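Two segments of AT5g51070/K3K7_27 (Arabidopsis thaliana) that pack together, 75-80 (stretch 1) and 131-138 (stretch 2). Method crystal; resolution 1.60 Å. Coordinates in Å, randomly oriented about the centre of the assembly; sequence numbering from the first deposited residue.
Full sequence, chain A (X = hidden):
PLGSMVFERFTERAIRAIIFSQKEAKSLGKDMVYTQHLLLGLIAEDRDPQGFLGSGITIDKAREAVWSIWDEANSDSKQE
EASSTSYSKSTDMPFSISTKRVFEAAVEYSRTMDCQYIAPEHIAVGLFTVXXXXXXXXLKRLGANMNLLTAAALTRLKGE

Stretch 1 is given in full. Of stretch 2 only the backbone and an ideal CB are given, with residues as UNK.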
ATOM      1  N   SER A  75      -4.361  20.289  -3.947  1.00 20.18           N
ATOM      2  CA  SER A  75      -3.320  19.306  -3.771  1.00 20.16           C
ATOM      3  C   SER A  75      -2.878  19.183  -2.320  1.00 20.96           C
ATOM      4  O   SER A  75      -3.244  19.965  -1.501  1.00 23.24           O
ATOM      5  CB  SER A  75      -2.124  19.603  -4.657  1.00 20.30           C
ATOM      6  OG  SER A  75      -1.522  20.817  -4.375  1.00 21.06           O
ATOM      7  N   ASP A  76      -2.104  18.140  -2.025  1.00 21.04           N
ATOM      8  CA  ASP A  76      -1.748  17.815  -0.659  1.00 20.36           C
ATOM      9  C   ASP A  76      -0.389  18.415  -0.302  1.00 22.36           C
ATOM     10  O   ASP A  76       0.611  18.060  -0.878  1.00 20.89           O
ATOM     11  CB  ASP A  76      -1.696  16.284  -0.546  1.00 20.62           C
ATOM     12  CG  ASP A  76      -1.522  15.770   0.886  1.00 21.54           C
ATOM     13  OD1 ASP A  76      -1.163  16.529   1.759  1.00 24.33           O
ATOM     14  OD2 ASP A  76      -1.759  14.588   1.115  1.00 21.14           O
ATOM     15  N   SER A  77      -0.375  19.303   0.683  1.00 21.09           N
ATOM     16  CA  SER A  77       0.823  20.032   1.045  1.00 22.71           C
ATOM     17  C   SER A  77       1.936  19.130   1.513  1.00 24.94           C
ATOM     18  O   SER A  77       3.075  19.469   1.433  1.00 25.30           O
ATOM     19  CB  SER A  77       0.508  21.029   2.149  1.00 23.10           C
ATOM     20  OG  SER A  77      -0.342  22.070   1.698  1.00 24.06           O
ATOM     21  N   LYS A  78       1.545  17.964   1.982  1.00 23.37           N
ATOM     22  CA  LYS A  78       2.444  16.989   2.573  1.00 26.23           C
ATOM     23  C   LYS A  78       3.181  16.147   1.558  1.00 23.84           C
ATOM     24  O   LYS A  78       3.989  15.364   1.917  1.00 26.09           O
ATOM     25  CB  LYS A  78       1.659  16.032   3.492  1.00 26.68           C
ATOM     26  CG  LYS A  78       1.179  16.630   4.771  1.00 30.86           C
ATOM     27  CD  LYS A  78       0.693  15.560   5.688  1.00 34.30           C
ATOM     28  CE  LYS A  78      -0.361  14.704   5.011  1.00 36.92           C
ATOM     29  NZ  LYS A  78      -1.482  15.430   4.395  1.00 32.31           N
ATOM     30  N   GLN A  79       2.853  16.289   0.290  1.00 22.00           N
ATOM     31  CA  GLN A  79       3.336  15.388  -0.734  1.00 21.55           C
ATOM     32  C   GLN A  79       4.001  16.166  -1.844  1.00 21.54           C
ATOM     33  O   GLN A  79       3.606  16.137  -2.949  1.00 23.35           O
ATOM     34  CB  GLN A  79       2.191  14.492  -1.284  1.00 19.51           C
ATOM     35  CG  GLN A  79       1.419  13.751  -0.203  1.00 19.35           C
ATOM     36  CD  GLN A  79       0.649  12.525  -0.697  1.00 19.34           C
ATOM     37  OE1 GLN A  79       0.418  12.369  -1.852  1.00 18.04           O
ATOM     38  NE2 GLN A  79       0.239  11.679   0.243  1.00 19.09           N
ATOM     39  N   GLU A  80       5.097  16.802  -1.479  1.00 24.00           N
ATOM     40  CA  GLU A  80       5.887  17.573  -2.414  1.00 25.68           C
ATOM     41  C   GLU A  80       7.358  17.282  -2.258  1.00 25.65           C
ATOM     42  O   GLU A  80       8.161  18.152  -2.369  1.00 27.75           O
ATOM     43  CB  GLU A  80       5.620  19.068  -2.241  1.00 27.59           C
ATOM     44  CG  GLU A  80       4.175  19.425  -2.491  1.00 27.05           C
ATOM     45  CD  GLU A  80       3.941  20.897  -2.696  1.00 26.19           C
ATOM     46  OE1 GLU A  80       4.858  21.649  -2.665  1.00 26.49           O
ATOM     47  OE2 GLU A  80       2.815  21.248  -2.903  1.00 31.61           O
ATOM     48  N   UNK A 131       1.515   5.372   8.584  1.00 17.92           N
ATOM     49  CA  UNK A 131       1.519   6.305   7.467  1.00 20.04           C
ATOM     50  C   UNK A 131       1.122   7.753   7.829  1.00 20.75           C
ATOM     51  O   UNK A 131       0.985   8.047   8.964  1.00 22.61           O
ATOM     52  CB  UNK A 131       0.570   5.780   6.388  1.00 20.04           C
ATOM     53  N   UNK A 132       0.991   8.597   6.818  1.00 21.05           N
ATOM     54  CA  UNK A 132       0.793  10.064   6.984  1.00 22.56           C
ATOM     55  C   UNK A 132      -0.658  10.476   7.063  1.00 23.53           C
ATOM     56  O   UNK A 132      -0.962  11.637   7.106  1.00 21.88           O
ATOM     57  CB  UNK A 132       1.448  10.818   5.825  1.00 22.56           C
ATOM     58  N   UNK A 133      -1.530   9.500   7.154  1.00 18.94           N
ATOM     59  CA  UNK A 133      -2.942   9.683   7.143  1.00 20.48           C
ATOM     60  C   UNK A 133      -3.593   9.503   5.792  1.00 18.66           C
ATOM     61  O   UNK A 133      -4.767   9.476   5.688  1.00 21.10           O
ATOM     62  CB  UNK A 133      -3.267  11.077   7.683  1.00 20.48           C
ATOM     63  N   UNK A 134      -2.780   9.334   4.773  1.00 17.15           N
ATOM     64  CA  UNK A 134      -3.306   9.173   3.433  1.00 18.57           C
ATOM     65  C   UNK A 134      -4.167   7.950   3.255  1.00 18.21           C
ATOM     66  O   UNK A 134      -5.196   8.055   2.708  1.00 18.76           O
ATOM     67  CB  UNK A 134      -2.151   9.123   2.431  1.00 18.57           C
ATOM     68  N   UNK A 135      -3.748   6.824   3.768  1.00 18.17           N
ATOM     69  CA  UNK A 135      -4.571   5.624   3.593  1.00 17.97           C
ATOM     70  C   UNK A 135      -5.940   5.741   4.224  1.00 19.24           C
ATOM     71  O   UNK A 135      -6.902   5.335   3.670  1.00 18.47           O
ATOM     72  CB  UNK A 135      -3.852   4.408   4.180  1.00 17.97           C
ATOM     73  N   UNK A 136      -5.956   6.326   5.394  1.00 17.78           N
ATOM     74  CA  UNK A 136      -7.174   6.563   6.091  1.00 18.58           C
ATOM     75  C   UNK A 136      -8.132   7.423   5.333  1.00 18.18           C
ATOM     76  O   UNK A 136      -9.288   7.179   5.419  1.00 20.32           O
ATOM     77  CB  UNK A 136      -6.877   7.196   7.452  1.00 18.58           C
ATOM     78  N   UNK A 137      -7.642   8.412   4.630  1.00 17.61           N
ATOM     79  CA  UNK A 137      -8.558   9.250   3.894  1.00 19.42           C
ATOM     80  C   UNK A 137      -9.298   8.481   2.824  1.00 18.50           C
ATOM     81  O   UNK A 137     -10.442   8.691   2.611  1.00 18.92           O
ATOM     82  CB  UNK A 137      -7.807  10.426   3.266  1.00 19.42           C
ATOM     83  N   UNK A 138      -8.590   7.623   2.120  1.00 16.67           N
ATOM     84  CA  UNK A 138      -9.210   6.795   1.138  1.00 16.47           C
ATOM     85  C   UNK A 138     -10.220   5.815   1.740  1.00 16.99           C
ATOM     86  O   UNK A 138     -11.274   5.663   1.252  1.00 17.21           O
ATOM     87  CB  UNK A 138      -8.131   6.035   0.364  1.00 16.47           C
TER

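Stretch 1 folds into a type I beta turn from Asp 76 to Gln 79, and Asp 76, Lys 78 and Gln 79 have CA-to-CB bonds that point toward stretch 2.

At position 131 nothing of stretch 1 lies within 5.5 Å of the ideal CB. The amides of 133 and 135 would welcome an acceptor, as Asp, Asn, Ser or Thr could supply. The residue is Asp 131, whose OD1 and OD2 accept from the backbone N of 133 and of 135, respectively.

Position 132 points toward stretch 1, its ideal CB 4.4 Å from Lys 78 CE, with the amide NE2 of Gln 79 further along. A short polar or acidic side chain would suit, Asp, Asn or Ser among them. Asp 132, with chi1 in p, brings OD2 to 3.6 Å from Gln 79 NE2 without a direct hydrogen bond across the gap. A water donates to both OD2 of Asp 132 (2.8 Å) and O of Lys 78 (2.9 Å). OD1 of Asp 132 accepts from the backbone N of 134 at 3.0 Å.

Position 133, the N-cap, has phi/psi of 96/-7, and a CB would be jammed against the carbonyl O of 132. This calls for glycine, and Gly 133 is found.

Position 134 points toward stretch 1, its ideal CB 4.1 Å from Gln 79 NE2 with the carboxylate of Asp 76 beyond. A small side chain fits, Ser, Thr or Ala, and a hydroxyl could use the polar surroundings. Ser 134 donates from OG to Asp 132 OD1 in a very short hydrogen bond of 2.5 Å. Ser 134 OG also lies 3.1 Å from Gln 79 NE2, but the angle is too poor for a hydrogen bond.

Positions 135 and 136 are out of reach, so stretch 1 sets no preference; at 136 there is even room for a CB. They are Ala 135 and Gly 136.

Position 137 points toward stretch 1, but from a distance that only a long side chain can span. The Asp 76 carboxylate favours Arg or Lys. Arg 137 extends NH1 to 3.7 Å from Asp 76 OD2, a long salt bridge met at the guanidinium edge. A water bridges the two stretches, donating to Asp 76 OD2 (2.7 Å) and Ser 134 OG (2.8 Å) and accepting from Lys 78 NZ and Arg 137 NH1, both at 3.2 Å.

Position 138 is out of reach and unconstrained by stretch 1; it is Val 138.

Stretch 2 (131-138) DDGSAGRV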
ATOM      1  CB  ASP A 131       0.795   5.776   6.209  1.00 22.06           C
ATOM      2  CG  ASP A 131      -0.616   6.326   6.042  1.00 19.40           C
ATOM      3  OD1 ASP A 131      -1.194   6.581   7.071  1.00 22.17           O
ATOM      4  OD2 ASP A 131      -1.122   6.438   4.932  1.00 15.94           O
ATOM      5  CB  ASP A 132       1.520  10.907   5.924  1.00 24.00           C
ATOM      6  CG  ASP A 132       1.004  10.690   4.527  1.00 24.68           C
ATOM      7  OD1 ASP A 132       0.117   9.892   4.379  1.00 21.82           O
ATOM      8  OD2 ASP A 132       1.509  11.333   3.597  1.00 24.66           O
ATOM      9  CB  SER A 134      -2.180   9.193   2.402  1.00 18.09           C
ATOM     10  OG  SER A 134      -1.450  10.369   2.537  1.00 20.73           O
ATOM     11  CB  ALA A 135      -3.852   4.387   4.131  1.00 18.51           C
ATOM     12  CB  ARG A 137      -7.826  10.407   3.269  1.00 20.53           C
ATOM     13  CG  ARG A 137      -7.135  11.305   4.268  1.00 25.33           C
ATOM     14  CD  ARG A 137      -6.278  12.336   3.587  1.00 26.98           C
ATOM     15  NE  ARG A 137      -7.071  13.385   3.017  1.00 29.90           N
ATOM     16  CZ  ARG A 137      -6.572  14.379   2.297  1.00 33.14           C
ATOM     17  NH1 ARG A 137      -5.278  14.446   2.075  1.00 35.85           N
ATOM     18  NH2 ARG A 137      -7.350  15.320   1.804  1.00 32.43           N
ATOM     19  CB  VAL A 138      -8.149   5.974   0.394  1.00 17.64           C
ATOM     20  CG1 VAL A 138      -8.759   5.071  -0.646  1.00 16.94           C
ATOM     21  CG2 VAL A 138      -7.124   6.874  -0.220  1.00 18.17           C
TER
HETATM   22  O   HOH W   1      -2.629  12.823   3.027  1.00 18.85           O
HETATM   23  O   HOH W   2       3.955  12.670   3.096  1.00 20.58           O
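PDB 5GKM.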